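Local coordinates for protein NUDIX hydrolase (Alicyclobacillus acidocaldarius subsp. acidocaldarius, PDB 3QSJ) that probably hydrolyses phosphorus-containing acid anhydrides as a metal-dependent member of the Nudix family, and binds calcium in the crystal, at residues 13-18 / 177-182; 59-64 / 92-97; 67-72 / 139-144. One frame throughout, in Å; residues are numbered along the deposited sequence.

Interaction 1 of 3, residues 13-18 / 177-182; sequences LVVIRD and ALWTPA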
ATOM      1  N   LEU A  13       1.598   0.463   0.378  1.00 14.70           N
ATOM      2  CA  LEU A  13       1.058  -0.444   1.397  1.00 13.31           C
ATOM      3  C   LEU A  13       1.320  -1.867   1.002  1.00 16.11           C
ATOM      4  O   LEU A  13       0.937  -2.324  -0.083  1.00 15.56           O
ATOM      5  CB  LEU A  13      -0.458  -0.245   1.607  1.00 12.02           C
ATOM      6  CG  LEU A  13      -1.019  -0.901   2.877  1.00 17.41           C
ATOM      7  CD1 LEU A  13      -0.284  -0.372   4.123  1.00 15.53           C
ATOM      8  CD2 LEU A  13      -2.558  -0.665   2.945  1.00 17.63           C
ATOM      9  N   VAL A  14       1.925  -2.621   1.944  1.00 12.94           N
ATOM     10  CA  VAL A  14       2.283  -4.015   1.733  1.00 12.97           C
ATOM     11  C   VAL A  14       1.265  -4.756   2.580  1.00 16.30           C
ATOM     12  O   VAL A  14       1.375  -4.761   3.827  1.00 15.31           O
ATOM     13  CB  VAL A  14       3.741  -4.279   2.183  1.00 14.95           C
ATOM     14  CG1 VAL A  14       4.142  -5.745   1.914  1.00 16.18           C
ATOM     15  CG2 VAL A  14       4.714  -3.311   1.487  1.00 14.96           C
ATOM     16  N   VAL A  15       0.271  -5.347   1.915  1.00 15.37           N
ATOM     17  CA  VAL A  15      -0.833  -6.038   2.623  1.00 15.81           C
ATOM     18  C   VAL A  15      -0.533  -7.522   2.564  1.00 17.60           C
ATOM     19  O   VAL A  15      -0.453  -8.110   1.474  1.00 16.49           O
ATOM     20  CB  VAL A  15      -2.199  -5.701   1.967  1.00 18.45           C
ATOM     21  CG1 VAL A  15      -3.352  -6.295   2.788  1.00 17.37           C
ATOM     22  CG2 VAL A  15      -2.378  -4.179   1.804  1.00 18.06           C
ATOM     23  N   ILE A  16      -0.402  -8.138   3.722  1.00 15.03           N
ATOM     24  CA  ILE A  16      -0.048  -9.564   3.793  1.00 13.62           C
ATOM     25  C   ILE A  16      -0.997 -10.462   4.545  1.00 18.43           C
ATOM     26  O   ILE A  16      -1.856  -9.997   5.282  1.00 17.39           O
ATOM     27  CB  ILE A  16       1.350  -9.701   4.482  1.00 15.49           C
ATOM     28  CG1 ILE A  16       1.297  -9.300   6.002  1.00 15.44           C
ATOM     29  CG2 ILE A  16       2.439  -8.980   3.692  1.00 15.96           C
ATOM     30  CD1 ILE A  16       2.663  -9.606   6.791  1.00 19.49           C
ATOM     31  N   ARG A  17      -0.856 -11.773   4.327  1.00 15.49           N
ATOM     32  CA  ARG A  17      -1.646 -12.720   5.109  1.00 16.20           C
ATOM     33  C   ARG A  17      -0.805 -14.020   5.232  1.00 22.01           C
ATOM     34  O   ARG A  17       0.133 -14.232   4.473  1.00 19.99           O
ATOM     35  CB  ARG A  17      -2.990 -12.981   4.424  1.00 18.23           C
ATOM     36  CG  ARG A  17      -2.824 -13.782   3.125  1.00 16.82           C
ATOM     37  CD  ARG A  17      -4.132 -13.814   2.351  1.00 18.25           C
ATOM     38  NE  ARG A  17      -4.053 -14.704   1.174  1.00 19.88           N
ATOM     39  CZ  ARG A  17      -5.068 -14.860   0.339  1.00 24.48           C
ATOM     40  NH1 ARG A  17      -6.217 -14.211   0.551  1.00 19.13           N
ATOM     41  NH2 ARG A  17      -4.953 -15.679  -0.718  1.00 20.46           N
ATOM     42  N   ASP A  18      -1.149 -14.868   6.181  1.00 19.10           N
ATOM     43  CA  ASP A  18      -0.522 -16.183   6.268  1.00 18.60           C
ATOM     44  C   ASP A  18      -1.194 -17.030   5.197  1.00 21.91           C
ATOM     45  O   ASP A  18      -2.430 -17.094   5.165  1.00 21.15           O
ATOM     46  CB  ASP A  18      -0.769 -16.789   7.642  1.00 20.47           C
ATOM     47  CG  ASP A  18       0.100 -16.167   8.723  1.00 26.06           C
ATOM     48  OD1 ASP A  18       1.297 -15.810   8.423  1.00 22.28           O
ATOM     49  OD2 ASP A  18      -0.383 -16.042   9.855  1.00 29.88           O
ATOM     50  N   ALA A 177      -4.208  -7.880 -10.451  1.00 20.90           N
ATOM     51  CA  ALA A 177      -4.075  -7.692  -9.003  1.00 21.11           C
ATOM     52  C   ALA A 177      -4.407  -9.011  -8.393  1.00 25.57           C
ATOM     53  O   ALA A 177      -5.410  -9.635  -8.776  1.00 27.32           O
ATOM     54  CB  ALA A 177      -5.041  -6.641  -8.510  1.00 21.01           C
ATOM     55  N   LEU A 178      -3.533  -9.499  -7.496  1.00 22.18           N
ATOM     56  CA  LEU A 178      -3.757 -10.788  -6.891  1.00 23.49           C
ATOM     57  C   LEU A 178      -3.007 -10.999  -5.594  1.00 23.05           C
ATOM     58  O   LEU A 178      -2.079 -10.247  -5.284  1.00 21.23           O
ATOM     59  CB  LEU A 178      -3.492 -11.952  -7.867  1.00 25.58           C
ATOM     60  CG  LEU A 178      -2.070 -12.309  -8.398  1.00 33.11           C
ATOM     61  CD1 LEU A 178      -1.107 -11.214  -8.417  1.00 34.07           C
ATOM     62  CD2 LEU A 178      -1.548 -13.619  -7.877  1.00 35.57           C
ATOM     63  N   TRP A 179      -3.448 -12.026  -4.851  1.00 20.92           N
ATOM     64  CA  TRP A 179      -2.740 -12.466  -3.652  1.00 21.03           C
ATOM     65  C   TRP A 179      -1.689 -13.474  -4.131  1.00 23.86           C
ATOM     66  O   TRP A 179      -2.026 -14.574  -4.634  1.00 24.78           O
ATOM     67  CB  TRP A 179      -3.705 -13.182  -2.695  1.00 20.88           C
ATOM     68  CG  TRP A 179      -4.523 -12.245  -1.875  1.00 20.57           C
ATOM     69  CD1 TRP A 179      -5.854 -11.948  -2.015  1.00 23.46           C
ATOM     70  CD2 TRP A 179      -4.080 -11.570  -0.699  1.00 19.27           C
ATOM     71  NE1 TRP A 179      -6.286 -11.188  -0.942  1.00 21.41           N
ATOM     72  CE2 TRP A 179      -5.209 -10.931  -0.126  1.00 21.69           C
ATOM     73  CE3 TRP A 179      -2.833 -11.476  -0.044  1.00 20.09           C
ATOM     74  CZ2 TRP A 179      -5.123 -10.188   1.059  1.00 19.34           C
ATOM     75  CZ3 TRP A 179      -2.769 -10.755   1.140  1.00 19.62           C
ATOM     76  CH2 TRP A 179      -3.886 -10.050   1.620  1.00 19.75           C
ATOM     77  N   THR A 180      -0.421 -13.151  -3.928  1.00 19.74           N
ATOM     78  CA  THR A 180       0.597 -14.097  -4.364  1.00 20.12           C
ATOM     79  C   THR A 180       1.545 -14.497  -3.244  1.00 24.09           C
ATOM     80  O   THR A 180       1.903 -13.646  -2.428  1.00 21.50           O
ATOM     81  CB  THR A 180       1.423 -13.503  -5.561  1.00 26.34           C
ATOM     82  OG1 THR A 180       2.362 -14.484  -6.011  1.00 28.89           O
ATOM     83  CG2 THR A 180       2.171 -12.230  -5.182  1.00 21.23           C
ATOM     84  N   PRO A 181       2.001 -15.756  -3.169  1.00 25.88           N
ATOM     85  CA  PRO A 181       3.065 -16.061  -2.198  1.00 25.90           C
ATOM     86  C   PRO A 181       4.259 -15.149  -2.569  1.00 30.35           C
ATOM     87  O   PRO A 181       4.525 -14.943  -3.763  1.00 29.10           O
ATOM     88  CB  PRO A 181       3.402 -17.522  -2.496  1.00 28.66           C
ATOM     89  CG  PRO A 181       2.271 -18.051  -3.216  1.00 33.59           C
ATOM     90  CD  PRO A 181       1.658 -16.944  -3.987  1.00 28.82           C
ATOM     91  N   ALA A 182       4.914 -14.537  -1.577  1.00 26.98           N
ATOM     92  CA  ALA A 182       6.053 -13.606  -1.820  1.00 27.35           C
ATOM     93  C   ALA A 182       7.231 -14.315  -2.524  1.00 32.31           C
ATOM     94  O   ALA A 182       7.866 -13.724  -3.397  1.00 33.48           O
ATOM     95  CB  ALA A 182       6.499 -12.974  -0.500  1.00 27.95           C
TER

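Interaction 2 of 3, residues 59-64 / 92-97; sequences RAFGRP and AVRDGE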
ATOM      1  N   ARG A  59      -7.549  13.168  11.983  1.00 19.04           N
ATOM      2  CA  ARG A  59      -8.793  12.567  12.515  1.00 19.56           C
ATOM      3  C   ARG A  59      -8.600  11.081  12.832  1.00 20.19           C
ATOM      4  O   ARG A  59      -9.546  10.426  13.321  1.00 20.98           O
ATOM      5  CB  ARG A  59      -9.936  12.613  11.461  1.00 24.89           C
ATOM      6  CG  ARG A  59     -10.035  13.910  10.727  1.00 28.33           C
ATOM      7  CD  ARG A  59     -11.190  13.950   9.765  1.00 21.99           C
ATOM      8  NE  ARG A  59     -11.277  15.351   9.376  1.00 33.17           N
ATOM      9  CZ  ARG A  59     -11.069  15.829   8.169  1.00 33.35           C
ATOM     10  NH1 ARG A  59     -10.946  15.005   7.135  1.00 27.47           N
ATOM     11  NH2 ARG A  59     -11.124  17.136   7.955  1.00 31.81           N
ATOM     12  N   ALA A  60      -7.395  10.540  12.556  1.00 18.03           N
ATOM     13  CA  ALA A  60      -7.136   9.104  12.689  1.00 16.39           C
ATOM     14  C   ALA A  60      -7.039   8.660  14.157  1.00 21.52           C
ATOM     15  O   ALA A  60      -6.809   9.496  15.038  1.00 20.93           O
ATOM     16  CB  ALA A  60      -5.835   8.730  11.966  1.00 18.00           C
ATOM     17  N   PHE A  61      -7.159   7.341  14.384  1.00 14.50           N
ATOM     18  CA  PHE A  61      -6.918   6.777  15.706  1.00 13.61           C
ATOM     19  C   PHE A  61      -5.519   6.255  15.708  1.00 18.25           C
ATOM     20  O   PHE A  61      -5.027   5.680  14.720  1.00 19.19           O
ATOM     21  CB  PHE A  61      -7.850   5.553  15.931  1.00 15.57           C
ATOM     22  CG  PHE A  61      -9.311   5.924  15.838  1.00 17.76           C
ATOM     23  CD1 PHE A  61      -9.988   6.414  16.946  1.00 20.56           C
ATOM     24  CD2 PHE A  61     -10.009   5.774  14.643  1.00 17.68           C
ATOM     25  CE1 PHE A  61     -11.331   6.729  16.869  1.00 19.69           C
ATOM     26  CE2 PHE A  61     -11.371   6.095  14.570  1.00 19.98           C
ATOM     27  CZ  PHE A  61     -12.025   6.551  15.680  1.00 19.43           C
ATOM     28  N   GLY A  62      -4.859   6.406  16.844  1.00 16.60           N
ATOM     29  CA  GLY A  62      -3.534   5.792  16.945  1.00 16.10           C
ATOM     30  C   GLY A  62      -2.463   6.418  16.056  1.00 19.20           C
ATOM     31  O   GLY A  62      -2.545   7.598  15.627  1.00 18.26           O
ATOM     32  N   ARG A  63      -1.388   5.642  15.876  1.00 15.33           N
ATOM     33  CA  ARG A  63      -0.161   6.041  15.163  1.00 16.38           C
ATOM     34  C   ARG A  63       0.483   4.774  14.621  1.00 18.95           C
ATOM     35  O   ARG A  63       0.451   3.733  15.282  1.00 15.92           O
ATOM     36  CB  ARG A  63       0.773   6.691  16.238  1.00 21.03           C
ATOM     37  CG  ARG A  63       2.186   7.043  15.878  1.00 25.91           C
ATOM     38  CD  ARG A  63       2.855   7.688  17.101  1.00 23.67           C
ATOM     39  NE  ARG A  63       2.006   8.737  17.698  1.00 34.43           N
ATOM     40  CZ  ARG A  63       1.694   8.859  18.997  1.00 62.13           C
ATOM     41  NH1 ARG A  63       2.209   8.022  19.904  1.00 33.49           N
ATOM     42  NH2 ARG A  63       0.898   9.839  19.403  1.00 62.39           N
ATOM     43  N   PRO A  64       1.170   4.853  13.472  1.00 14.53           N
ATOM     44  CA  PRO A  64       1.818   3.659  12.926  1.00 13.46           C
ATOM     45  C   PRO A  64       2.858   3.067  13.873  1.00 16.63           C
ATOM     46  O   PRO A  64       3.551   3.791  14.598  1.00 16.95           O
ATOM     47  CB  PRO A  64       2.412   4.151  11.572  1.00 14.09           C
ATOM     48  CG  PRO A  64       1.663   5.375  11.243  1.00 17.21           C
ATOM     49  CD  PRO A  64       1.341   6.033  12.577  1.00 15.23           C
ATOM     50  N   ALA A  92      -8.077  -1.022   7.686  1.00 16.24           N
ATOM     51  CA  ALA A  92      -7.864  -0.325   8.985  1.00 15.44           C
ATOM     52  C   ALA A  92      -8.832   0.827   9.243  1.00 19.69           C
ATOM     53  O   ALA A  92      -8.468   1.794   9.889  1.00 22.08           O
ATOM     54  CB  ALA A  92      -6.410   0.198   9.063  1.00 15.44           C
ATOM     55  N   VAL A  93     -10.072   0.657   8.865  1.00 14.77           N
ATOM     56  CA  VAL A  93     -11.103   1.684   9.150  1.00 13.15           C
ATOM     57  C   VAL A  93     -11.901   1.247  10.386  1.00 18.34           C
ATOM     58  O   VAL A  93     -12.221   0.035  10.544  1.00 17.23           O
ATOM     59  CB  VAL A  93     -11.993   1.930   7.905  1.00 17.38           C
ATOM     60  CG1 VAL A  93     -13.236   2.796   8.221  1.00 19.24           C
ATOM     61  CG2 VAL A  93     -11.164   2.599   6.791  1.00 16.61           C
ATOM     62  N   ARG A  94     -12.287   2.245  11.231  1.00 15.19           N
ATOM     63  CA  ARG A  94     -13.147   1.945  12.384  1.00 16.56           C
ATOM     64  C   ARG A  94     -13.958   3.184  12.751  1.00 19.33           C
ATOM     65  O   ARG A  94     -13.646   4.288  12.294  1.00 18.28           O
ATOM     66  CB  ARG A  94     -12.247   1.566  13.586  1.00 16.40           C
ATOM     67  CG  ARG A  94     -11.152   2.589  13.862  1.00 19.22           C
ATOM     68  CD  ARG A  94     -10.586   2.369  15.258  1.00 18.37           C
ATOM     69  NE  ARG A  94     -11.453   3.037  16.218  1.00 17.98           N
ATOM     70  CZ  ARG A  94     -11.129   3.211  17.489  1.00 21.93           C
ATOM     71  NH1 ARG A  94      -9.942   2.805  17.939  1.00 21.43           N
ATOM     72  NH2 ARG A  94     -11.964   3.834  18.311  1.00 20.28           N
ATOM     73  N   ASP A  95     -14.924   3.031  13.666  1.00 17.67           N
ATOM     74  CA  ASP A  95     -15.657   4.212  14.152  1.00 17.85           C
ATOM     75  C   ASP A  95     -15.178   4.525  15.592  1.00 22.45           C
ATOM     76  O   ASP A  95     -14.281   3.856  16.118  1.00 20.00           O
ATOM     77  CB  ASP A  95     -17.166   3.975  14.109  1.00 20.50           C
ATOM     78  CG  ASP A  95     -17.688   2.827  14.939  1.00 27.65           C
ATOM     79  OD1 ASP A  95     -16.942   2.339  15.830  1.00 24.72           O
ATOM     80  OD2 ASP A  95     -18.861   2.455  14.749  1.00 26.62           O
ATOM     81  N   GLY A  96     -15.811   5.506  16.246  1.00 21.72           N
ATOM     82  CA  GLY A  96     -15.422   5.913  17.589  1.00 21.81           C
ATOM     83  C   GLY A  96     -15.590   4.839  18.634  1.00 27.43           C
ATOM     84  O   GLY A  96     -14.921   4.876  19.655  1.00 29.78           O
ATOM     85  N   GLU A  97     -16.512   3.893  18.404  1.00 23.00           N
ATOM     86  CA  GLU A  97     -16.734   2.787  19.342  1.00 22.25           C
ATOM     87  C   GLU A  97     -15.765   1.614  19.074  1.00 23.36           C
ATOM     88  O   GLU A  97     -15.790   0.650  19.822  1.00 22.18           O
ATOM     89  CB  GLU A  97     -18.198   2.304  19.290  1.00 24.51           C
ATOM     90  CG  GLU A  97     -19.227   3.326  19.764  1.00 30.45           C
ATOM     91  CD  GLU A  97     -20.666   2.886  19.576  1.00 63.74           C
ATOM     92  OE1 GLU A  97     -20.921   1.961  18.766  1.00 38.19           O
ATOM     93  OE2 GLU A  97     -21.545   3.477  20.244  1.00 67.40           O
TER

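Interaction 3 of 3, residues 67-72 / 139-144; sequences AEDDDD and IGRFVT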
ATOM      1  N   ALA A  67       6.624   4.335  13.659  1.00 18.25           N
ATOM      2  CA  ALA A  67       6.630   5.712  13.148  1.00 18.25           C
ATOM      3  C   ALA A  67       7.858   6.385  13.754  1.00 21.25           C
ATOM      4  O   ALA A  67       8.156   6.138  14.914  1.00 20.47           O
ATOM      5  CB  ALA A  67       5.375   6.460  13.574  1.00 18.67           C
ATOM      6  N   GLU A  68       8.597   7.181  12.961  1.00 19.85           N
ATOM      7  CA  GLU A  68       9.795   7.877  13.448  1.00 21.71           C
ATOM      8  C   GLU A  68       9.676   9.356  13.047  1.00 26.01           C
ATOM      9  O   GLU A  68      10.422  10.158  13.568  1.00 29.20           O
ATOM     10  CB  GLU A  68      11.057   7.390  12.713  1.00 23.61           C
ATOM     11  CG  GLU A  68      11.399   5.911  12.753  1.00 34.72           C
ATOM     12  CD  GLU A  68      12.633   5.592  11.923  1.00 36.07           C
ATOM     13  OE1 GLU A  68      13.438   6.511  11.646  1.00 39.38           O
ATOM     14  OE2 GLU A  68      12.828   4.400  11.597  1.00 38.51           O
ATOM     15  N   ASP A  69       8.805   9.711  12.097  1.00 18.94           N
ATOM     16  CA  ASP A  69       8.757  11.098  11.636  1.00 17.26           C
ATOM     17  C   ASP A  69       7.361  11.701  11.684  1.00 22.37           C
ATOM     18  O   ASP A  69       6.364  10.971  11.660  1.00 20.69           O
ATOM     19  CB  ASP A  69       9.314  11.122  10.195  1.00 18.33           C
ATOM     20  CG  ASP A  69      10.770  10.741  10.061  1.00 27.86           C
ATOM     21  OD1 ASP A  69      11.615  11.412  10.668  1.00 34.78           O
ATOM     22  OD2 ASP A  69      11.069   9.820   9.309  1.00 27.26           O
ATOM     23  N   ASP A  70       7.283  13.053  11.747  1.00 19.59           N
ATOM     24  CA  ASP A  70       5.974  13.693  11.881  1.00 20.05           C
ATOM     25  C   ASP A  70       5.046  13.468  10.737  1.00 20.89           C
ATOM     26  O   ASP A  70       3.818  13.551  10.919  1.00 19.78           O
ATOM     27  CB  ASP A  70       6.100  15.180  12.213  1.00 23.34           C
ATOM     28  CG  ASP A  70       6.714  15.435  13.602  1.00 39.87           C
ATOM     29  OD1 ASP A  70       6.517  14.584  14.515  1.00 41.17           O
ATOM     30  OD2 ASP A  70       7.363  16.477  13.773  1.00 46.51           O
ATOM     31  N   ASP A  71       5.616  13.143   9.547  1.00 17.83           N
ATOM     32  CA  ASP A  71       4.789  12.871   8.371  1.00 15.56           C
ATOM     33  C   ASP A  71       4.374  11.389   8.201  1.00 17.27           C
ATOM     34  O   ASP A  71       3.625  11.077   7.296  1.00 17.00           O
ATOM     35  CB  ASP A  71       5.483  13.418   7.117  1.00 18.10           C
ATOM     36  CG  ASP A  71       6.839  12.799   6.820  1.00 21.16           C
ATOM     37  OD1 ASP A  71       7.407  12.127   7.728  1.00 19.37           O
ATOM     38  OD2 ASP A  71       7.306  12.923   5.656  1.00 22.17           O
ATOM     39  N   ASP A  72       4.787  10.497   9.110  1.00 14.97           N
ATOM     40  CA  ASP A  72       4.401   9.076   9.015  1.00 13.49           C
ATOM     41  C   ASP A  72       2.893   8.875   9.062  1.00 17.09           C
ATOM     42  O   ASP A  72       2.371   8.124   8.241  1.00 16.30           O
ATOM     43  CB  ASP A  72       5.135   8.217  10.067  1.00 14.75           C
ATOM     44  CG  ASP A  72       6.510   7.817   9.577  1.00 17.30           C
ATOM     45  OD1 ASP A  72       6.669   7.576   8.322  1.00 16.97           O
ATOM     46  OD2 ASP A  72       7.442   7.734  10.422  1.00 18.29           O
ATOM     47  N   ILE A 139       7.816   0.160   7.553  1.00 13.32           N
ATOM     48  CA  ILE A 139       8.889  -0.805   7.312  1.00 14.98           C
ATOM     49  C   ILE A 139      10.037  -0.264   6.471  1.00 19.39           C
ATOM     50  O   ILE A 139      11.049  -0.938   6.304  1.00 18.68           O
ATOM     51  CB  ILE A 139       8.341  -2.115   6.737  1.00 17.01           C
ATOM     52  CG1 ILE A 139       7.605  -1.828   5.384  1.00 18.41           C
ATOM     53  CG2 ILE A 139       7.408  -2.758   7.773  1.00 14.71           C
ATOM     54  CD1 ILE A 139       7.172  -3.148   4.643  1.00 21.06           C
ATOM     55  N   GLY A 140       9.875   0.921   5.904  1.00 14.62           N
ATOM     56  CA  GLY A 140      11.005   1.453   5.169  1.00 16.30           C
ATOM     57  C   GLY A 140      10.773   2.807   4.568  1.00 16.35           C
ATOM     58  O   GLY A 140       9.637   3.288   4.522  1.00 16.26           O
ATOM     59  N   ARG A 141      11.857   3.395   4.045  1.00 14.73           N
ATOM     60  CA  ARG A 141      11.731   4.653   3.312  1.00 17.15           C
ATOM     61  C   ARG A 141      12.800   4.610   2.243  1.00 20.99           C
ATOM     62  O   ARG A 141      13.956   4.261   2.539  1.00 18.22           O
ATOM     63  CB  ARG A 141      11.941   5.845   4.238  1.00 15.51           C
ATOM     64  CG  ARG A 141      11.791   7.193   3.551  1.00 16.17           C
ATOM     65  CD  ARG A 141      12.136   8.314   4.543  1.00 18.65           C
ATOM     66  NE  ARG A 141      12.042   9.618   3.867  1.00 19.30           N
ATOM     67  CZ  ARG A 141      12.104  10.801   4.468  1.00 19.00           C
ATOM     68  NH1 ARG A 141      12.364  10.882   5.778  1.00 19.86           N
ATOM     69  NH2 ARG A 141      11.922  11.924   3.760  1.00 19.04           N
ATOM     70  N   PHE A 142      12.388   4.857   0.997  1.00 18.01           N
ATOM     71  CA  PHE A 142      13.338   4.755  -0.120  1.00 19.87           C
ATOM     72  C   PHE A 142      13.218   5.937  -1.028  1.00 21.11           C
ATOM     73  O   PHE A 142      12.130   6.258  -1.521  1.00 19.96           O
ATOM     74  CB  PHE A 142      13.105   3.448  -0.897  1.00 22.91           C
ATOM     75  CG  PHE A 142      13.446   2.252  -0.058  1.00 27.69           C
ATOM     76  CD1 PHE A 142      14.764   1.998   0.315  1.00 33.58           C
ATOM     77  CD2 PHE A 142      12.446   1.439   0.456  1.00 34.57           C
ATOM     78  CE1 PHE A 142      15.073   0.958   1.184  1.00 36.84           C
ATOM     79  CE2 PHE A 142      12.769   0.359   1.285  1.00 39.13           C
ATOM     80  CZ  PHE A 142      14.082   0.135   1.635  1.00 36.78           C
ATOM     81  N   VAL A 143      14.378   6.530  -1.362  1.00 18.77           N
ATOM     82  CA  VAL A 143      14.378   7.642  -2.279  1.00 19.34           C
ATOM     83  C   VAL A 143      15.001   7.122  -3.595  1.00 23.35           C
ATOM     84  O   VAL A 143      16.120   6.548  -3.606  1.00 22.05           O
ATOM     85  CB  VAL A 143      15.201   8.853  -1.710  1.00 24.07           C
ATOM     86  CG1 VAL A 143      15.191  10.033  -2.700  1.00 24.55           C
ATOM     87  CG2 VAL A 143      14.710   9.290  -0.334  1.00 23.41           C
ATOM     88  N   THR A 144      14.309   7.376  -4.718  1.00 19.26           N
ATOM     89  CA  THR A 144      14.851   6.944  -5.992  1.00 19.07           C
ATOM     90  C   THR A 144      16.238   7.588  -6.143  1.00 24.59           C
ATOM     91  O   THR A 144      16.389   8.778  -5.852  1.00 23.82           O
ATOM     92  CB  THR A 144      13.921   7.424  -7.109  1.00 22.16           C
ATOM     93  OG1 THR A 144      12.574   7.125  -6.723  1.00 22.77           O
ATOM     94  CG2 THR A 144      14.295   6.803  -8.478  1.00 23.19           C
TER
HETATM   95  O   HOH W   1      13.054   8.852   7.890  1.00 20.50           O

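Interaction 1 of 3, residues 13-18 / 177-182
The indole of Trp179 carries the guanidinium of Arg17 flat on one face, with the two planes only 8° apart, while the backbone of Ile16 sits at the indole's edge. Arg17 CZ stands 3.6 Å from the centroid of the Trp179 five-membered ring and 16° off its normal, a cation-pi stack. Nearer the Arg17 backbone, CD lies 3.5 Å from the centroid of the six-membered ring, also over the face, which adds a CH-pi contact. This double coverage follows from an Arg17 chain extended from CG to NE, so that methylene and guanidinium run together across the bicycle. Strands 7-18 and 174-181 belong to the mixed sheet of the Nudix fold but are not neighbours: both pair with strand 24-31, and their short segments pass 8.7 Å apart at 54°. No hydrogen bond joins the two segments. Arg17 NH1 and Trp179 NE1, 3.4 Å apart, are both donors; the indole N-H is instead spent on Gly165 O, and Arg17 NE makes a salt bridge to Glu25 of the intervening strand. Deeper in, Val15 CG1 meets Trp179 CH2 at 4.0 Å.

Interaction 2 of 3, residues 59-64 / 92-97
Phe61 and Arg94 meet face to face: the guanidinium lies on the phenyl ring with planes 10° apart and Arg94 CZ over the face, 3.5 Å from the ring centroid. That places the cation over the pi face, with Arg94 NE near the ring centre and Arg94 NH2 reaching 3.3 Å from Phe61 CE1. The Arg94 side chain is folded to do this. Its CG stands between the backbone N and the carbonyl carbon (chi1 52°), and a bend at chi3 (-83°) turns the guanidinium back alongside its own backbone. The same bend brings Arg94 CD over the phenyl face, 3.9 Å from the centroid, as a CH-pi contact. Both residues are tied to strand 130-131 and the residues after it: strand 93-94 pairs antiparallel with it, and Phe61, in the loop between helices 51-58 and 72-87, has backbone bonds to Phe131 and Leu133. The guanidinium of this bent side chain is held by a side-on grip on one carbonyl oxygen, with Arg94 NE 2.9 Å and Arg94 NH2 3.2 Å from Asp95 O. Both bonds lie close to the guanidinium plane, so they resist rotation of the flat group and help keep it nearly parallel to the phenyl ring. The same oxygen, Asp95 O, also approaches the ring obliquely, 3.5 Å from Phe61 CZ.

Interaction 3 of 3, residues 67-72 / 139-144
A single water does most of the joining between Asp69 and Arg141, whose direct ion pair is long at 3.9 Å from Asp69 OD2 to Arg141 NH1. The water donates to Asp69 OD2 at 2.6 Å and accepts from Arg141 NH1 at 3.0 Å, lying in the guanidinium plane at its edge. The carboxylate and guanidinium planes are 75° apart, and the side chains cross at about a right angle, so the groups form no paired, two-pronged salt bridge. Arg141 reaches this far because its chain is extended from CG to NE, with CG anti to the backbone N (chi1 -179°). Each charge has a stronger partner outside the two segments: Arg141 NH2 bridges to Asp153 on the adjoining strand 151-160, and Asp69 OD2 to Arg138. Strand 137-143 is antiparallel to strand 151-160 in the mixed sheet, and a classic beta bulge sets Ile139 and Gly140 together against Phe156, just before Arg141. On the loop side, Asp69 to Asp72 make a type I turn, closed by Asp72 N to Asp69 O at 3.0 Å, at the start of helix 72-87. Asp72 OD2 accepts from Glu68 N at 2.8 Å, nearly head-on to the C-O bond, and from Asp69 N at 2.9 Å, above the carboxylate plane. Arg138 also makes a salt bridge to Asp72 OD2, and its charge would probably favour the ionised carboxylate.

Overall arrangement
Along the chain, interactions 2 and 3 both fall inside the loop closed by interaction 1, and they cross one another because their segments alternate. Interactions 1 and 3 reach the same mixed sheet, with centres 21 Å apart, and touch through Val14 CG2 and Ile139 CD1 at 4.0 Å. Interactions 2 and 3 draw on the same loop between helices 51-58 and 72-87; their centres are 20 Å apart, yet Pro64 CG packs 4.1 Å from Asp72 O. Of interaction 1, the Val15 side chain lies about 12 Å from the calcium ion bound by Gly46, Glu82 and Glu86. Interactions 2 and 3 lie away from that site.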